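Local coordinates for Alr1585 protein (Nostoc sp., PDB 5C2I) that probably uses a bound heme to reduce hydrogen peroxide while oxidising dyes and related substrates, as in other DyP-type peroxidases, at residues 95-103 against 454-464. The protein carries 1 engineered substitution. Sequence-based numbering, arbitrary orientation.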
ATOM      1  N   ASN A  95      10.829 -10.073  27.904  1.00 15.74           N
ATOM      2  CA  ASN A  95      10.706  -9.829  29.329  1.00 15.48           C
ATOM      3  C   ASN A  95      10.300 -11.145  30.004  1.00 16.19           C
ATOM      4  O   ASN A  95       9.687 -12.036  29.384  1.00 15.31           O
ATOM      5  CB  ASN A  95       9.573  -8.856  29.667  1.00 15.72           C
ATOM      6  CG  ASN A  95       9.877  -7.395  29.472  1.00 15.36           C
ATOM      7  OD1 ASN A  95       9.044  -6.660  28.926  1.00 15.23           O
ATOM      8  ND2 ASN A  95      11.017  -6.921  29.988  1.00 16.82           N
ATOM      9  N   PHE A  96      10.576 -11.231  31.291  1.00 16.81           N
ATOM     10  CA  PHE A  96      10.070 -12.321  32.126  1.00 16.72           C
ATOM     11  C   PHE A  96       9.572 -11.746  33.453  1.00 17.27           C
ATOM     12  O   PHE A  96      10.310 -11.003  34.130  1.00 18.74           O
ATOM     13  CB  PHE A  96      11.164 -13.349  32.375  1.00 17.85           C
ATOM     14  CG  PHE A  96      10.721 -14.542  33.189  1.00 18.01           C
ATOM     15  CD1 PHE A  96      10.036 -15.572  32.593  1.00 18.69           C
ATOM     16  CD2 PHE A  96      10.968 -14.610  34.552  1.00 18.97           C
ATOM     17  CE1 PHE A  96       9.563 -16.639  33.346  1.00 19.14           C
ATOM     18  CE2 PHE A  96      10.548 -15.694  35.304  1.00 18.69           C
ATOM     19  CZ  PHE A  96       9.851 -16.713  34.691  1.00 19.10           C
ATOM     20  N   PHE A  97       8.351 -12.104  33.826  1.00 16.65           N
ATOM     21  CA  PHE A  97       7.727 -11.621  35.069  1.00 16.66           C
ATOM     22  C   PHE A  97       7.284 -12.766  35.969  1.00 17.39           C
ATOM     23  O   PHE A  97       6.839 -13.814  35.469  1.00 17.91           O
ATOM     24  CB  PHE A  97       6.516 -10.758  34.748  1.00 16.14           C
ATOM     25  CG  PHE A  97       6.739  -9.690  33.694  1.00 15.67           C
ATOM     26  CD1 PHE A  97       7.246  -8.468  34.017  1.00 15.29           C
ATOM     27  CD2 PHE A  97       6.394  -9.925  32.358  1.00 15.46           C
ATOM     28  CE1 PHE A  97       7.443  -7.502  33.031  1.00 15.17           C
ATOM     29  CE2 PHE A  97       6.538  -8.966  31.394  1.00 15.26           C
ATOM     30  CZ  PHE A  97       7.078  -7.742  31.719  1.00 14.59           C
ATOM     31  N   LEU A  98       7.375 -12.561  37.278  1.00 17.22           N
ATOM     32  CA  LEU A  98       6.888 -13.517  38.283  1.00 18.07           C
ATOM     33  C   LEU A  98       5.759 -12.933  39.093  1.00 18.10           C
ATOM     34  O   LEU A  98       5.815 -11.771  39.498  1.00 17.82           O
ATOM     35  CB  LEU A  98       8.018 -13.949  39.245  1.00 18.59           C
ATOM     36  CG  LEU A  98       9.090 -14.844  38.619  1.00 19.15           C
ATOM     37  CD1 LEU A  98      10.321 -14.888  39.500  1.00 20.07           C
ATOM     38  CD2 LEU A  98       8.551 -16.237  38.366  1.00 19.70           C
ATOM     39  N   SER A  99       4.738 -13.752  39.357  1.00 18.64           N
ATOM     40  CA  SER A  99       3.716 -13.417  40.351  1.00 18.99           C
ATOM     41  C   SER A  99       4.196 -13.798  41.745  1.00 19.69           C
ATOM     42  O   SER A  99       5.188 -14.535  41.891  1.00 19.69           O
ATOM     43  CB  SER A  99       2.408 -14.171  40.054  1.00 19.57           C
ATOM     44  OG  SER A  99       2.543 -15.566  40.318  1.00 20.22           O
ATOM     45  N   ARG A 100       3.475 -13.350  42.773  1.00 20.28           N
ATOM     46  CA  ARG A 100       3.766 -13.842  44.114  1.00 21.28           C
ATOM     47  C   ARG A 100       3.684 -15.366  44.182  1.00 21.54           C
ATOM     48  O   ARG A 100       4.548 -16.034  44.801  1.00 21.54           O
ATOM     49  CB  ARG A 100       2.880 -13.196  45.178  1.00 22.30           C
ATOM     50  CG  ARG A 100       3.195 -13.715  46.611  1.00 23.61           C
ATOM     51  CD  ARG A 100       2.297 -14.879  47.030  1.00 25.69           C
ATOM     52  NE  ARG A 100       0.890 -14.449  47.170  1.00 26.79           N
ATOM     53  CZ  ARG A 100      -0.154 -15.225  47.455  1.00 29.34           C
ATOM     54  NH1 ARG A 100      -0.020 -16.516  47.716  1.00 30.83           N
ATOM     55  NH2 ARG A 100      -1.360 -14.667  47.582  1.00 30.92           N
ATOM     56  N   HIS A 101       2.655 -15.956  43.560  1.00 22.02           N
ATOM     57  CA  HIS A 101       2.526 -17.420  43.559  1.00 22.83           C
ATOM     58  C   HIS A 101       3.749 -18.061  42.906  1.00 22.06           C
ATOM     59  O   HIS A 101       4.191 -19.150  43.290  1.00 22.35           O
ATOM     60  CB  HIS A 101       1.210 -17.898  42.904  1.00 23.66           C
ATOM     61  CG  HIS A 101       0.017 -17.861  43.816  1.00 25.15           C
ATOM     62  ND1 HIS A 101      -0.976 -16.911  43.698  1.00 26.81           N
ATOM     63  CD2 HIS A 101      -0.348 -18.640  44.860  1.00 27.53           C
ATOM     64  CE1 HIS A 101      -1.912 -17.118  44.603  1.00 26.58           C
ATOM     65  NE2 HIS A 101      -1.554 -18.157  45.325  1.00 28.87           N
ATOM     66  N   GLY A 102       4.270 -17.414  41.886  1.00 21.03           N
ATOM     67  CA  GLY A 102       5.464 -17.901  41.201  1.00 21.05           C
ATOM     68  C   GLY A 102       6.683 -17.935  42.100  1.00 20.74           C
ATOM     69  O   GLY A 102       7.456 -18.869  42.066  1.00 21.61           O
ATOM     70  N   TYR A 103       6.866 -16.890  42.884  1.00 20.43           N
ATOM     71  CA  TYR A 103       7.927 -16.861  43.892  1.00 20.58           C
ATOM     72  C   TYR A 103       7.775 -17.989  44.889  1.00 22.22           C
ATOM     73  O   TYR A 103       8.758 -18.640  45.251  1.00 21.68           O
ATOM     74  CB  TYR A 103       7.957 -15.511  44.624  1.00 20.32           C
ATOM     75  CG  TYR A 103       8.815 -14.439  43.931  1.00 19.62           C
ATOM     76  CD1 TYR A 103      10.187 -14.331  44.204  1.00 19.73           C
ATOM     77  CD2 TYR A 103       8.248 -13.524  43.044  1.00 18.54           C
ATOM     78  CE1 TYR A 103      10.960 -13.326  43.601  1.00 19.42           C
ATOM     79  CE2 TYR A 103       9.016 -12.549  42.411  1.00 17.85           C
ATOM     80  CZ  TYR A 103      10.376 -12.461  42.701  1.00 18.16           C
ATOM     81  OH  TYR A 103      11.126 -11.502  42.056  1.00 18.22           O
ATOM     82  N   GLU A 454      -3.310 -10.137  36.382  1.00 18.48           N
ATOM     83  CA  GLU A 454      -2.524 -10.424  37.563  1.00 18.14           C
ATOM     84  C   GLU A 454      -1.489  -9.370  37.749  1.00 17.60           C
ATOM     85  O   GLU A 454      -1.147  -8.620  36.805  1.00 17.70           O
ATOM     86  CB  GLU A 454      -1.878 -11.810  37.441  1.00 18.93           C
ATOM     87  CG  GLU A 454      -1.140 -12.346  38.650  1.00 19.53           C
ATOM     88  CD  GLU A 454      -1.985 -12.381  39.915  1.00 19.90           C
ATOM     89  OE1 GLU A 454      -2.130 -11.319  40.554  1.00 19.09           O
ATOM     90  OE2 GLU A 454      -2.487 -13.456  40.264  1.00 20.73           O
ATOM     91  N   TYR A 455      -1.001  -9.297  38.983  1.00 17.09           N
ATOM     92  CA  TYR A 455       0.116  -8.444  39.340  1.00 16.42           C
ATOM     93  C   TYR A 455       1.403  -9.247  39.313  1.00 15.93           C
ATOM     94  O   TYR A 455       1.441 -10.373  39.821  1.00 16.38           O
ATOM     95  CB  TYR A 455      -0.050  -7.969  40.756  1.00 17.11           C
ATOM     96  CG  TYR A 455      -1.262  -7.123  41.092  1.00 16.99           C
ATOM     97  CD1 TYR A 455      -1.550  -5.944  40.410  1.00 17.17           C
ATOM     98  CD2 TYR A 455      -2.083  -7.472  42.167  1.00 18.35           C
ATOM     99  CE1 TYR A 455      -2.643  -5.144  40.763  1.00 16.73           C
ATOM    100  CE2 TYR A 455      -3.139  -6.668  42.547  1.00 18.57           C
ATOM    101  CZ  TYR A 455      -3.404  -5.498  41.840  1.00 18.48           C
ATOM    102  OH  TYR A 455      -4.460  -4.697  42.256  1.00 18.26           O
ATOM    103  N   PHE A 456       2.451  -8.676  38.748  1.00 15.46           N
ATOM    104  CA  PHE A 456       3.765  -9.322  38.683  1.00 15.93           C
ATOM    105  C   PHE A 456       4.883  -8.399  39.107  1.00 16.26           C
ATOM    106  O   PHE A 456       4.705  -7.175  39.190  1.00 16.31           O
ATOM    107  CB  PHE A 456       4.093  -9.757  37.252  1.00 15.96           C
ATOM    108  CG  PHE A 456       3.070 -10.679  36.612  1.00 16.20           C
ATOM    109  CD1 PHE A 456       1.975 -10.154  35.933  1.00 15.77           C
ATOM    110  CD2 PHE A 456       3.242 -12.029  36.611  1.00 16.60           C
ATOM    111  CE1 PHE A 456       1.052 -10.989  35.347  1.00 15.89           C
ATOM    112  CE2 PHE A 456       2.343 -12.879  35.987  1.00 16.74           C
ATOM    113  CZ  PHE A 456       1.216 -12.355  35.381  1.00 16.71           C
ATOM    114  N   PHE A 457       6.065  -8.988  39.318  1.00 16.19           N
ATOM    115  CA  PHE A 457       7.313  -8.236  39.471  1.00 16.27           C
ATOM    116  C   PHE A 457       8.222  -8.645  38.323  1.00 16.04           C
ATOM    117  O   PHE A 457       8.287  -9.832  37.972  1.00 15.92           O
ATOM    118  CB  PHE A 457       7.951  -8.574  40.796  1.00 17.03           C
ATOM    119  CG  PHE A 457       9.152  -7.737  41.123  1.00 17.37           C
ATOM    120  CD1 PHE A 457       9.028  -6.381  41.355  1.00 17.57           C
ATOM    121  CD2 PHE A 457      10.386  -8.305  41.202  1.00 18.03           C
ATOM    122  CE1 PHE A 457      10.130  -5.599  41.645  1.00 17.73           C
ATOM    123  CE2 PHE A 457      11.514  -7.550  41.558  1.00 18.56           C
ATOM    124  CZ  PHE A 457      11.385  -6.175  41.735  1.00 18.78           C
ATOM    125  N   ALA A 458       8.848  -7.654  37.687  1.00 16.69           N
ATOM    126  CA  ALA A 458       9.920  -7.863  36.719  1.00 16.49           C
ATOM    127  C   ALA A 458      11.227  -7.918  37.494  1.00 16.83           C
ATOM    128  O   ALA A 458      11.726  -6.877  37.907  1.00 16.34           O
ATOM    129  CB  ALA A 458       9.959  -6.721  35.718  1.00 16.93           C
ATOM    130  N   PRO A 459      11.796  -9.126  37.719  1.00 17.55           N
ATOM    131  CA  PRO A 459      13.013  -9.173  38.511  1.00 18.22           C
ATOM    132  C   PRO A 459      14.238  -8.672  37.760  1.00 18.36           C
ATOM    133  O   PRO A 459      14.210  -8.548  36.545  1.00 18.53           O
ATOM    134  CB  PRO A 459      13.158 -10.672  38.858  1.00 19.09           C
ATOM    135  CG  PRO A 459      11.870 -11.300  38.476  1.00 18.64           C
ATOM    136  CD  PRO A 459      11.320 -10.464  37.365  1.00 17.77           C
ATOM    137  N   SER A 460      15.306  -8.389  38.493  1.00 19.44           N
ATOM    138  CA  SER A 460      16.591  -8.071  37.895  1.00 19.18           C
ATOM    139  C   SER A 460      17.059  -9.292  37.128  1.00 19.29           C
ATOM    140  O   SER A 460      16.668 -10.441  37.444  1.00 19.04           O
ATOM    141  CB  SER A 460      17.608  -7.708  38.993  1.00 20.64           C
ATOM    142  OG  SER A 460      17.914  -8.820  39.829  1.00 21.35           O
ATOM    143  N   ILE A 461      17.851  -9.047  36.098  1.00 18.67           N
ATOM    144  CA  ILE A 461      18.348 -10.095  35.239  1.00 19.32           C
ATOM    145  C   ILE A 461      19.302 -11.050  35.996  1.00 20.04           C
ATOM    146  O   ILE A 461      19.191 -12.274  35.835  1.00 20.49           O
ATOM    147  CB  ILE A 461      18.996  -9.507  33.968  1.00 19.71           C
ATOM    148  CG1 ILE A 461      17.877  -8.832  33.137  1.00 19.25           C
ATOM    149  CG2 ILE A 461      19.725 -10.597  33.192  1.00 20.37           C
ATOM    150  CD1 ILE A 461      18.365  -7.965  31.994  1.00 18.92           C
ATOM    151  N   SER A 462      20.155 -10.502  36.849  1.00 20.31           N
ATOM    152  CA  SER A 462      21.098 -11.313  37.640  1.00 21.71           C
ATOM    153  C   SER A 462      20.368 -12.297  38.536  1.00 21.55           C
ATOM    154  O   SER A 462      20.791 -13.460  38.660  1.00 22.33           O
ATOM    155  CB  SER A 462      22.080 -10.436  38.457  1.00 21.99           C
ATOM    156  OG  SER A 462      21.389  -9.582  39.376  1.00 21.82           O
ATOM    157  N   PHE A 463      19.263 -11.887  39.137  1.00 20.84           N
ATOM    158  CA  PHE A 463      18.463 -12.809  39.922  1.00 20.27           C
ATOM    159  C   PHE A 463      18.060 -14.024  39.086  1.00 21.15           C
ATOM    160  O   PHE A 463      18.243 -15.194  39.520  1.00 22.09           O
ATOM    161  CB  PHE A 463      17.235 -12.148  40.494  1.00 19.74           C
ATOM    162  CG  PHE A 463      16.210 -13.098  41.022  1.00 19.49           C
ATOM    163  CD1 PHE A 463      16.392 -13.750  42.237  1.00 20.27           C
ATOM    164  CD2 PHE A 463      15.016 -13.301  40.362  1.00 19.37           C
ATOM    165  CE1 PHE A 463      15.448 -14.615  42.760  1.00 20.42           C
ATOM    166  CE2 PHE A 463      14.029 -14.170  40.888  1.00 19.45           C
ATOM    167  CZ  PHE A 463      14.248 -14.843  42.079  1.00 20.35           C
ATOM    168  N   LEU A 464      17.550 -13.764  37.893  1.00 20.48           N
ATOM    169  CA  LEU A 464      17.070 -14.815  37.032  1.00 20.46           C
ATOM    170  C   LEU A 464      18.192 -15.713  36.508  1.00 21.02           C
ATOM    171  O   LEU A 464      18.017 -16.937  36.382  1.00 20.92           O
ATOM    172  CB  LEU A 464      16.251 -14.208  35.887  1.00 19.46           C
ATOM    173  CG  LEU A 464      15.002 -13.414  36.295  1.00 18.92           C
ATOM    174  CD1 LEU A 464      14.415 -12.675  35.130  1.00 18.18           C
ATOM    175  CD2 LEU A 464      13.980 -14.364  36.919  1.00 18.92           C
TER
HETATM  176  O   HOH W   1       1.149 -11.673  42.370  1.00 17.88           O
HETATM  177  O   HOH W   2      -1.075 -15.816  40.825  1.00 26.17           O
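Leu98 and Phe457 grip each other through both backbone groups: Leu98 N donates to Phe457 O at 3.0 Å, and Phe457 N to Leu98 O at 2.8 Å in a nearly straight bond. This is a single antiparallel hydrogen-bonded pair, consistent with strand axes 122° apart, well short of antiparallel. Beyond it, water 1 accepts from Arg100 N and donates to Tyr455 O, while water 2 links His101 ND1 to Glu454 OE2. Ser99 is the N-cap of helix 100-105; its OG, small and close to the backbone, accepts from Gly102 N at 3.0 Å and is also hydrogen-bonded to Ile148 O.

The side chains around this bridge are mostly apolar, as suits a buried seam. CB of Phe97 meets CB of Phe456 at 3.6 Å, and its CD1 lies at the same distance from Ala458 CB, a methyl short enough to let the ring in so close to the strand. On the other side of the strand, Phe96 has CG anti to its own nitrogen (chi1 -178°), which carries CD2 to within 3.8 Å of Leu464 CD2; both side chains also touch helix 55-68. Leu98 CD1 reaches Pro459 CG and the edge of the Phe463 ring, and lies over one face of Tyr103. Tyr103 is long enough to span from its helix to the edge of Phe457, its OH 3.4 Å from CD2 and 3.7 Å from Pro459 CG, while its ring lies nearly parallel to Phe463 (21°) but slid aside. With an alanine in its place, ring and hydroxyl go, which would probably open a gap between Leu98, Phe457 and Phe463.

Strand 93-98 is outermost, within this chain, in one antiparallel sheet and strand 448-458 belongs to another; their bridge joins two ferredoxin-like halves, the duplicated architecture characteristic of DyP-type peroxidases.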